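Local coordinates for protein pyruvate kinase (Cryptosporidium parvum, PDB 4DRS) that probably catalyses the last step of glycolysis, transferring phosphate from phosphoenolpyruvate to ADP to give pyruvate and ATP, with magnesium and potassium as cofactors, at residues A[87-92]-A[228-233]; A[220-225]-A[255-260]; A[249-254]-A[265-270]. All coordinates share one frame; numbering follows the deposited sequence.

Interaction 1: A[87-92]-A[228-233]; sequences KTLQNI and YNLDFI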
loop_
_atom_site.group_PDB
_atom_site.type_symbol
_atom_site.label_atom_id
_atom_site.label_comp_id
_atom_site.label_asym_id
_atom_site.label_seq_id
_atom_site.Cartn_x
_atom_site.Cartn_y
_atom_site.Cartn_z
ATOM N N LYS A 87 -16.178 32.829 42.202
ATOM C CA LYS A 87 -14.978 32.618 43.018
ATOM C C LYS A 87 -14.026 31.639 42.334
ATOM O O LYS A 87 -12.823 31.903 42.232
ATOM C CB LYS A 87 -15.336 32.094 44.414
ATOM C CG LYS A 87 -15.946 33.121 45.355
ATOM C CD LYS A 87 -16.218 32.513 46.729
ATOM C CE LYS A 87 -16.957 33.480 47.640
ATOM N NZ LYS A 87 -17.270 32.856 48.957
ATOM N N THR A 88 -14.580 30.517 41.871
ATOM C CA THR A 88 -13.822 29.502 41.144
ATOM C C THR A 88 -13.085 30.126 39.948
ATOM O O THR A 88 -11.898 29.877 39.735
ATOM C CB THR A 88 -14.740 28.354 40.659
ATOM O OG1 THR A 88 -15.463 27.807 41.769
ATOM C CG2 THR A 88 -13.927 27.246 40.010
ATOM N N LEU A 89 -13.805 30.945 39.188
ATOM C CA LEU A 89 -13.251 31.628 38.032
ATOM C C LEU A 89 -12.064 32.519 38.402
ATOM O O LEU A 89 -11.043 32.516 37.713
ATOM C CB LEU A 89 -14.340 32.449 37.335
ATOM C CG LEU A 89 -13.947 33.287 36.115
ATOM C CD1 LEU A 89 -13.384 32.423 34.997
ATOM C CD2 LEU A 89 -15.156 34.064 35.628
ATOM N N GLN A 90 -12.207 33.280 39.485
ATOM C CA GLN A 90 -11.140 34.150 39.977
ATOM C C GLN A 90 -9.917 33.338 40.379
ATOM O O GLN A 90 -8.780 33.715 40.086
ATOM C CB GLN A 90 -11.623 34.953 41.179
ATOM C CG GLN A 90 -12.610 36.055 40.849
ATOM C CD GLN A 90 -13.007 36.844 42.079
ATOM O OE1 GLN A 90 -13.442 36.280 43.087
ATOM N NE2 GLN A 90 -12.862 38.161 42.002
ATOM N N ASN A 91 -10.173 32.222 41.050
ATOM C CA ASN A 91 -9.131 31.308 41.474
ATOM C C ASN A 91 -8.382 30.682 40.301
ATOM O O ASN A 91 -7.154 30.600 40.337
ATOM C CB ASN A 91 -9.714 30.241 42.398
ATOM C CG ASN A 91 -10.093 30.797 43.762
ATOM O OD1 ASN A 91 -9.889 31.981 44.043
ATOM N ND2 ASN A 91 -10.648 29.944 44.616
ATOM N N ILE A 92 -9.116 30.263 39.266
ATOM C CA ILE A 92 -8.506 29.717 38.047
ATOM C C ILE A 92 -7.552 30.739 37.428
ATOM O O ILE A 92 -6.403 30.416 37.117
ATOM C CB ILE A 92 -9.562 29.266 37.001
ATOM C CG1 ILE A 92 -10.377 28.077 37.527
ATOM C CG2 ILE A 92 -8.889 28.890 35.682
ATOM C CD1 ILE A 92 -11.681 27.835 36.789
ATOM N N TYR A 228 -17.888 37.207 31.313
ATOM C CA TYR A 228 -16.542 37.051 31.857
ATOM C C TYR A 228 -15.521 36.523 30.850
ATOM O O TYR A 228 -14.414 36.134 31.233
ATOM C CB TYR A 228 -16.565 36.191 33.125
ATOM C CG TYR A 228 -17.472 36.741 34.199
ATOM C CD1 TYR A 228 -17.369 38.072 34.609
ATOM C CD2 TYR A 228 -18.439 35.940 34.798
ATOM C CE1 TYR A 228 -18.203 38.587 35.588
ATOM C CE2 TYR A 228 -19.279 36.444 35.780
ATOM C CZ TYR A 228 -19.155 37.766 36.170
ATOM O OH TYR A 228 -19.983 38.274 37.138
ATOM N N ASN A 229 -15.892 36.515 29.569
ATOM C CA ASN A 229 -14.954 36.198 28.491
ATOM C C ASN A 229 -14.365 34.770 28.578
ATOM O O ASN A 229 -13.152 34.575 28.482
ATOM C CB ASN A 229 -13.840 37.259 28.455
ATOM C CG ASN A 229 -13.059 37.257 27.156
ATOM O OD1 ASN A 229 -13.531 36.766 26.135
ATOM N ND2 ASN A 229 -11.856 37.819 27.191
ATOM N N LEU A 230 -15.232 33.780 28.770
ATOM C CA LEU A 230 -14.806 32.383 28.793
ATOM C C LEU A 230 -14.461 31.874 27.384
ATOM O O LEU A 230 -14.735 32.542 26.392
ATOM C CB LEU A 230 -15.853 31.497 29.488
ATOM C CG LEU A 230 -15.728 31.355 31.018
ATOM C CD1 LEU A 230 -15.907 32.681 31.741
ATOM C CD2 LEU A 230 -16.709 30.327 31.561
ATOM N N ASP A 231 -13.855 30.695 27.307
ATOM C CA ASP A 231 -13.316 30.191 26.045
ATOM C C ASP A 231 -14.153 29.114 25.361
ATOM O O ASP A 231 -14.137 28.997 24.127
ATOM C CB ASP A 231 -11.893 29.695 26.267
ATOM C CG ASP A 231 -11.061 30.691 27.039
ATOM O OD1 ASP A 231 -10.748 31.763 26.473
ATOM O OD2 ASP A 231 -10.731 30.405 28.214
ATOM N N PHE A 232 -14.887 28.339 26.152
ATOM C CA PHE A 232 -15.694 27.250 25.617
ATOM C C PHE A 232 -17.062 27.181 26.288
ATOM O O PHE A 232 -17.197 27.451 27.490
ATOM C CB PHE A 232 -14.971 25.902 25.782
ATOM C CG PHE A 232 -13.537 25.919 25.336
ATOM C CD1 PHE A 232 -13.209 25.808 23.989
ATOM C CD2 PHE A 232 -12.512 26.055 26.261
ATOM C CE1 PHE A 232 -11.884 25.838 23.575
ATOM C CE2 PHE A 232 -11.185 26.080 25.855
ATOM C CZ PHE A 232 -10.870 25.968 24.508
ATOM N N ILE A 233 -18.066 26.819 25.495
ATOM C CA ILE A 233 -19.380 26.467 25.999
ATOM C C ILE A 233 -19.620 25.002 25.634
ATOM O O ILE A 233 -19.775 24.660 24.458
ATOM C CB ILE A 233 -20.500 27.347 25.382
ATOM C CG1 ILE A 233 -20.304 28.822 25.742
ATOM C CG2 ILE A 233 -21.873 26.876 25.857
ATOM C CD1 ILE A 233 -21.144 29.783 24.924
#
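Leu89 reaches from helix 82-97 with its two methyl groups divided between Tyr228 and Leu230, the residues that flank Asn229 in the turn leading into strand 232-235 of the TIM barrel. The isobutyl group leaves the helix with CG anti to the backbone N (chi1 178°), which carries the fork out toward residues 228-233. One methyl, CD2, presses on the root of the tyrosine, 3.6 Å from Tyr228 CB, and touches the adjoining ring carbons, with Tyr228 CG 3.8 Å away. It comes at the ring obliquely and at the CB end, far from the phenol oxygen. The other methyl, CD1, meets the end of Leu230, 4.1 Å from Leu230 CD1. In both pairs the side chains run at a slant to each other.

Tyr228 and Leu230 lie where helix 215-226 ends. Asn229, with positive phi, is the C' residue of a Schellman motif, in which Leu230 N bonds to Ala225 O and Asn229 N to Leu226 O; the helix ends here and the chain goes on into strand 232-235. The Tyr228 ring also packs edge-to-face with Phe224 and meets Phe86, while Leu89 and Leu230 both lie on Ile106 of strand 105-109. The contact thus sits beside strand 105-109, between helix 82-97 and the turn before strand 232-235.

No hydrogen bond or ion pair joins the two segments, though just beyond them Arg93 NH2, on the same helix as Leu89, is hydrogen-bonded to Tyr228 O. The mutual burial of the segments, 107 Å² in all, comes from methyl groups against aliphatic and aromatic carbon, so the attraction between them is dispersive and hydrophobic.

Interaction 2: A[220-225]-A[255-260]; sequences DIVDFA and TQYSNG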
loop_
_atom_site.group_PDB
_atom_site.type_symbol
_atom_site.label_atom_id
_atom_site.label_comp_id
_atom_site.label_asym_id
_atom_site.label_seq_id
_atom_site.Cartn_x
_atom_site.Cartn_y
_atom_site.Cartn_z
ATOM N N ASP A 220 -26.774 31.746 31.890
ATOM C CA ASP A 220 -25.387 31.358 32.122
ATOM C C ASP A 220 -24.486 31.671 30.928
ATOM O O ASP A 220 -23.334 32.065 31.105
ATOM C CB ASP A 220 -25.297 29.871 32.470
ATOM C CG ASP A 220 -25.991 29.530 33.773
ATOM O OD1 ASP A 220 -26.067 30.401 34.668
ATOM O OD2 ASP A 220 -26.454 28.377 33.905
ATOM N N ILE A 221 -25.009 31.488 29.717
ATOM C CA ILE A 221 -24.237 31.745 28.500
ATOM C C ILE A 221 -23.928 33.235 28.365
ATOM O O ILE A 221 -22.765 33.621 28.194
ATOM C CB ILE A 221 -24.960 31.222 27.234
ATOM C CG1 ILE A 221 -24.897 29.691 27.173
ATOM C CG2 ILE A 221 -24.347 31.823 25.972
ATOM C CD1 ILE A 221 -25.901 29.053 26.236
ATOM N N VAL A 222 -24.971 34.061 28.465
ATOM C CA VAL A 222 -24.843 35.502 28.303
ATOM C C VAL A 222 -24.155 36.142 29.503
ATOM O O VAL A 222 -23.176 36.871 29.337
ATOM C CB VAL A 222 -26.216 36.177 28.071
ATOM C CG1 VAL A 222 -26.071 37.693 27.993
ATOM C CG2 VAL A 222 -26.883 35.634 26.813
ATOM N N ASP A 223 -24.660 35.858 30.703
ATOM C CA ASP A 223 -24.240 36.570 31.917
ATOM C C ASP A 223 -23.061 35.952 32.656
ATOM O O ASP A 223 -22.661 36.450 33.713
ATOM C CB ASP A 223 -25.417 36.753 32.880
ATOM C CG ASP A 223 -26.400 37.798 32.403
ATOM O OD1 ASP A 223 -25.953 38.846 31.883
ATOM O OD2 ASP A 223 -27.623 37.576 32.550
ATOM N N PHE A 224 -22.505 34.873 32.118
ATOM C CA PHE A 224 -21.284 34.318 32.687
ATOM C C PHE A 224 -20.208 34.079 31.625
ATOM O O PHE A 224 -19.153 34.713 31.664
ATOM C CB PHE A 224 -21.570 33.056 33.505
ATOM C CG PHE A 224 -20.507 32.745 34.513
ATOM C CD1 PHE A 224 -20.674 33.102 35.848
ATOM C CD2 PHE A 224 -19.327 32.111 34.130
ATOM C CE1 PHE A 224 -19.688 32.823 36.784
ATOM C CE2 PHE A 224 -18.339 31.830 35.064
ATOM C CZ PHE A 224 -18.521 32.183 36.393
ATOM N N ALA A 225 -20.487 33.183 30.675
ATOM C CA ALA A 225 -19.539 32.849 29.602
ATOM C C ALA A 225 -19.144 34.058 28.751
ATOM O O ALA A 225 -17.961 34.315 28.549
ATOM C CB ALA A 225 -20.089 31.732 28.726
ATOM N N THR A 255 -23.623 41.156 22.476
ATOM C CA THR A 255 -22.277 41.696 22.349
ATOM C C THR A 255 -22.097 42.884 23.291
ATOM O O THR A 255 -21.127 43.639 23.177
ATOM C CB THR A 255 -21.994 42.146 20.900
ATOM O OG1 THR A 255 -22.920 43.175 20.530
ATOM C CG2 THR A 255 -22.122 40.978 19.918
ATOM N N GLN A 256 -23.034 43.041 24.226
ATOM C CA GLN A 256 -22.999 44.150 25.186
ATOM C C GLN A 256 -21.773 44.128 26.103
ATOM O O GLN A 256 -21.388 45.163 26.650
ATOM C CB GLN A 256 -24.295 44.223 26.015
ATOM C CG GLN A 256 -24.516 43.096 27.020
ATOM C CD GLN A 256 -25.156 41.868 26.395
ATOM O OE1 GLN A 256 -24.736 41.410 25.334
ATOM N NE2 GLN A 256 -26.177 41.328 27.056
ATOM N N TYR A 257 -21.160 42.955 26.260
ATOM C CA TYR A 257 -19.998 42.820 27.136
ATOM C C TYR A 257 -18.672 42.870 26.385
ATOM O O TYR A 257 -17.611 42.728 26.992
ATOM C CB TYR A 257 -20.096 41.544 27.982
ATOM C CG TYR A 257 -21.280 41.527 28.927
ATOM C CD1 TYR A 257 -21.388 42.469 29.955
ATOM C CD2 TYR A 257 -22.290 40.572 28.798
ATOM C CE1 TYR A 257 -22.468 42.463 30.822
ATOM C CE2 TYR A 257 -23.376 40.556 29.665
ATOM C CZ TYR A 257 -23.459 41.506 30.674
ATOM O OH TYR A 257 -24.530 41.503 31.540
ATOM N N SER A 258 -18.730 43.087 25.072
ATOM C CA SER A 258 -17.520 43.118 24.244
ATOM C C SER A 258 -17.544 44.195 23.153
ATOM O O SER A 258 -17.099 43.961 22.024
ATOM C CB SER A 258 -17.254 41.734 23.638
ATOM O OG SER A 258 -18.341 41.329 22.827
ATOM N N ASN A 259 -18.060 45.373 23.503
ATOM C CA ASN A 259 -18.099 46.539 22.604
ATOM C C ASN A 259 -18.679 46.275 21.213
ATOM O O ASN A 259 -18.166 46.785 20.211
ATOM C CB ASN A 259 -16.707 47.173 22.479
ATOM C CG ASN A 259 -16.268 47.871 23.747
ATOM O OD1 ASN A 259 -16.867 48.864 24.164
ATOM N ND2 ASN A 259 -15.208 47.364 24.363
ATOM N N GLY A 260 -19.740 45.475 21.153
ATOM C CA GLY A 260 -20.391 45.164 19.885
ATOM C C GLY A 260 -19.656 44.159 19.012
ATOM O O GLY A 260 -20.083 43.888 17.888
#
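Tyr257 lays the CE2 side of its ring beside the backbone of Val222, with Val222 O 3.7 Å from Tyr257 CE2 at an oblique approach. The tyrosine belongs to a type I beta turn, Thr255 to Ser258, in the loop joining helix 241-252 to strand 266-271 of the TIM barrel, and it reaches across to the neighbouring outer helix, 215-226. Gln256, the preceding turn residue, approaches the same helix: its chain bends at chi2 (-85°), bringing NE2 to 3.8 Å from Val222 CG1, the two side chains crossing at about a right angle. The same amide nitrogen is hydrogen-bonded to Asn254 OD1, which ties it to the start of the loop. Gln256 CG also lies over one face of the Tyr257 ring, toward the rim. Thr255 O accepts from Ser258 N, closing the turn, and from Gly260 N just beyond it, the two donors arriving from opposite faces of its plane. This is a surface contact in which one polar bond accompanies the packing: Tyr257 OH donates to Asp223 OD1 at 3.0 Å, nearly along the C-O axis of that oxygen, with carboxylate and ring planes 73° apart.

Interaction 3: A[249-254]-A[265-270]; sequences QIISEN and IKIISK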
loop_
_atom_site.group_PDB
_atom_site.type_symbol
_atom_site.label_atom_id
_atom_site.label_comp_id
_atom_site.label_asym_id
_atom_site.label_seq_id
_atom_site.Cartn_x
_atom_site.Cartn_y
_atom_site.Cartn_z
ATOM N N GLN A 249 -26.864 32.161 17.528
ATOM C CA GLN A 249 -27.723 33.336 17.496
ATOM C C GLN A 249 -27.622 34.121 18.800
ATOM O O GLN A 249 -27.462 35.340 18.779
ATOM C CB GLN A 249 -29.173 32.938 17.207
ATOM C CG GLN A 249 -30.088 34.120 16.936
ATOM C CD GLN A 249 -31.543 33.726 16.769
ATOM O OE1 GLN A 249 -32.054 32.845 17.477
ATOM N NE2 GLN A 249 -32.227 34.389 15.836
ATOM N N ILE A 250 -27.695 33.414 19.927
ATOM C CA ILE A 250 -27.532 34.036 21.237
ATOM C C ILE A 250 -26.206 34.800 21.318
ATOM O O ILE A 250 -26.178 35.956 21.746
ATOM C CB ILE A 250 -27.661 33.008 22.387
ATOM C CG1 ILE A 250 -29.100 32.483 22.481
ATOM C CG2 ILE A 250 -27.246 33.623 23.716
ATOM C CD1 ILE A 250 -29.254 31.223 23.312
ATOM N N ILE A 251 -25.118 34.166 20.886
ATOM C CA ILE A 251 -23.803 34.806 20.889
ATOM C C ILE A 251 -23.810 36.073 20.030
ATOM O O ILE A 251 -23.332 37.119 20.469
ATOM C CB ILE A 251 -22.679 33.831 20.452
ATOM C CG1 ILE A 251 -22.471 32.744 21.516
ATOM C CG2 ILE A 251 -21.372 34.571 20.194
ATOM C CD1 ILE A 251 -21.887 31.452 20.974
ATOM N N SER A 252 -24.373 35.984 18.826
ATOM C CA SER A 252 -24.398 37.129 17.911
ATOM C C SER A 252 -25.306 38.285 18.369
ATOM O O SER A 252 -25.051 39.437 18.017
ATOM C CB SER A 252 -24.741 36.691 16.478
ATOM O OG SER A 252 -26.102 36.321 16.358
ATOM N N GLU A 253 -26.339 37.980 19.159
ATOM C CA GLU A 253 -27.278 38.999 19.667
ATOM C C GLU A 253 -26.896 39.556 21.038
ATOM O O GLU A 253 -27.634 40.362 21.612
ATOM C CB GLU A 253 -28.683 38.422 19.805
ATOM C CG GLU A 253 -29.373 38.027 18.518
ATOM C CD GLU A 253 -30.560 37.129 18.791
ATOM O OE1 GLU A 253 -30.627 36.528 19.890
ATOM O OE2 GLU A 253 -31.429 37.019 17.905
ATOM N N ASN A 254 -25.770 39.103 21.575
ATOM C CA ASN A 254 -25.328 39.520 22.894
ATOM C C ASN A 254 -23.867 39.912 22.869
ATOM O O ASN A 254 -22.989 39.115 23.192
ATOM C CB ASN A 254 -25.584 38.423 23.928
ATOM C CG ASN A 254 -27.048 38.302 24.290
ATOM O OD1 ASN A 254 -27.542 39.016 25.164
ATOM N ND2 ASN A 254 -27.752 37.394 23.623
ATOM N N ILE A 265 -15.869 32.794 21.278
ATOM C CA ILE A 265 -16.068 31.652 22.170
ATOM C C ILE A 265 -16.531 30.423 21.380
ATOM O O ILE A 265 -17.373 30.528 20.491
ATOM C CB ILE A 265 -17.054 31.991 23.327
ATOM C CG1 ILE A 265 -17.002 30.913 24.417
ATOM C CG2 ILE A 265 -18.478 32.207 22.804
ATOM C CD1 ILE A 265 -17.675 31.296 25.717
ATOM N N LYS A 266 -15.976 29.262 21.718
ATOM C CA LYS A 266 -16.198 28.047 20.937
ATOM C C LYS A 266 -17.295 27.149 21.489
ATOM O O LYS A 266 -17.373 26.903 22.692
ATOM C CB LYS A 266 -14.882 27.283 20.749
ATOM C CG LYS A 266 -14.004 27.911 19.683
ATOM C CD LYS A 266 -12.527 27.682 19.943
ATOM C CE LYS A 266 -11.705 28.776 19.270
ATOM N NZ LYS A 266 -11.992 30.132 19.836
ATOM N N ILE A 267 -18.153 26.686 20.588
ATOM C CA ILE A 267 -19.269 25.818 20.936
ATOM C C ILE A 267 -18.848 24.364 20.795
ATOM O O ILE A 267 -18.476 23.911 19.708
ATOM C CB ILE A 267 -20.503 26.090 20.048
ATOM C CG1 ILE A 267 -20.968 27.539 20.220
ATOM C CG2 ILE A 267 -21.627 25.108 20.371
ATOM C CD1 ILE A 267 -21.992 27.984 19.191
ATOM N N ILE A 268 -18.904 23.647 21.907
ATOM C CA ILE A 268 -18.579 22.234 21.931
ATOM C C ILE A 268 -19.855 21.473 22.263
ATOM O O ILE A 268 -20.380 21.581 23.368
ATOM C CB ILE A 268 -17.447 21.944 22.944
ATOM C CG1 ILE A 268 -16.198 22.743 22.549
ATOM C CG2 ILE A 268 -17.145 20.449 23.017
ATOM C CD1 ILE A 268 -15.117 22.754 23.599
ATOM N N SER A 269 -20.377 20.741 21.286
ATOM C CA SER A 269 -21.637 20.034 21.471
ATOM C C SER A 269 -21.406 18.670 22.100
ATOM O O SER A 269 -20.535 17.913 21.664
ATOM C CB SER A 269 -22.380 19.902 20.151
ATOM O OG SER A 269 -22.772 21.175 19.673
ATOM N N LYS A 270 -22.183 18.382 23.139
ATOM C CA LYS A 270 -22.102 17.119 23.855
ATOM C C LYS A 270 -23.135 16.147 23.316
ATOM O O LYS A 270 -24.344 16.403 23.377
ATOM C CB LYS A 270 -22.322 17.335 25.353
ATOM C CG LYS A 270 -21.215 18.134 26.031
ATOM C CD LYS A 270 -21.637 18.654 27.395
ATOM C CE LYS A 270 -21.899 17.523 28.376
ATOM N NZ LYS A 270 -22.420 18.062 29.656
#
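Within the beta-alpha-beta unit made of strand 232-235, helix 241-252 and strand 266-271, the last turn of the helix packs on the strand that follows it. Ile251 carries the contact with a single methyl, CD1, which bridges two strand-side residues at equal distance: 3.9 Å to Ile265 CG2 and 3.9 Å to Ile267 CD1. Its CG1 branch stands anti to the carbonyl carbon (chi1 -69°) and extends from the helix, placing CD1 against both isoleucines. Ile265 is crossed at a slant and offers its CG2 methyl, whereas Ile267 runs past Ile251 in the opposite direction, so that their ends overlap. Ile265 and Ile267 are two apart and both point to the helix; Lys266, between them, points away.

The helix is finished by polar bonds of its own. Ser252 OG donates to Gln249 O at 2.9 Å, an oxygen that also takes Glu253 N. Asn254 ND2 donates to Ile250 O at 2.8 Å, almost straight (168°), and that oxygen lies in the asparagine amide plane. These bonds lie within residues 249-254; between the two segments, methyl and methylene groups alone meet. Cys247 and Arg248 also touch Ile267, and Val244 touches Ser269 farther along the strand. An amphipathic outer helix set with branched aliphatic residues against a parallel strand is the usual construction of a TIM barrel.

How the interactions relate
The three contacts lie within the barrel domain. Interactions 1 and 3 reach strands 232-235 and 266-271, neighbours in the sheet, with interaction 2 on the outside. Centres of interactions 1 and 2 are 13 Å apart, 1 and 3 are 16 Å, 2 and 3 are 11 Å. Helix 215-226 of interaction 2 runs directly into the turn of interaction 1, and its Phe224 packs on Leu89; along the chain these two alternate, as do 2 and 3, whereas 1 closes before 3 opens. Interactions 1 and 3 join through strand pairing, Ile233 with Lys266 and Ile268. Val222 and Ile250 link 2 to 3. Together they join outer helices 82-97, 215-226 and 241-252 to the turns and strand on one side of the barrel.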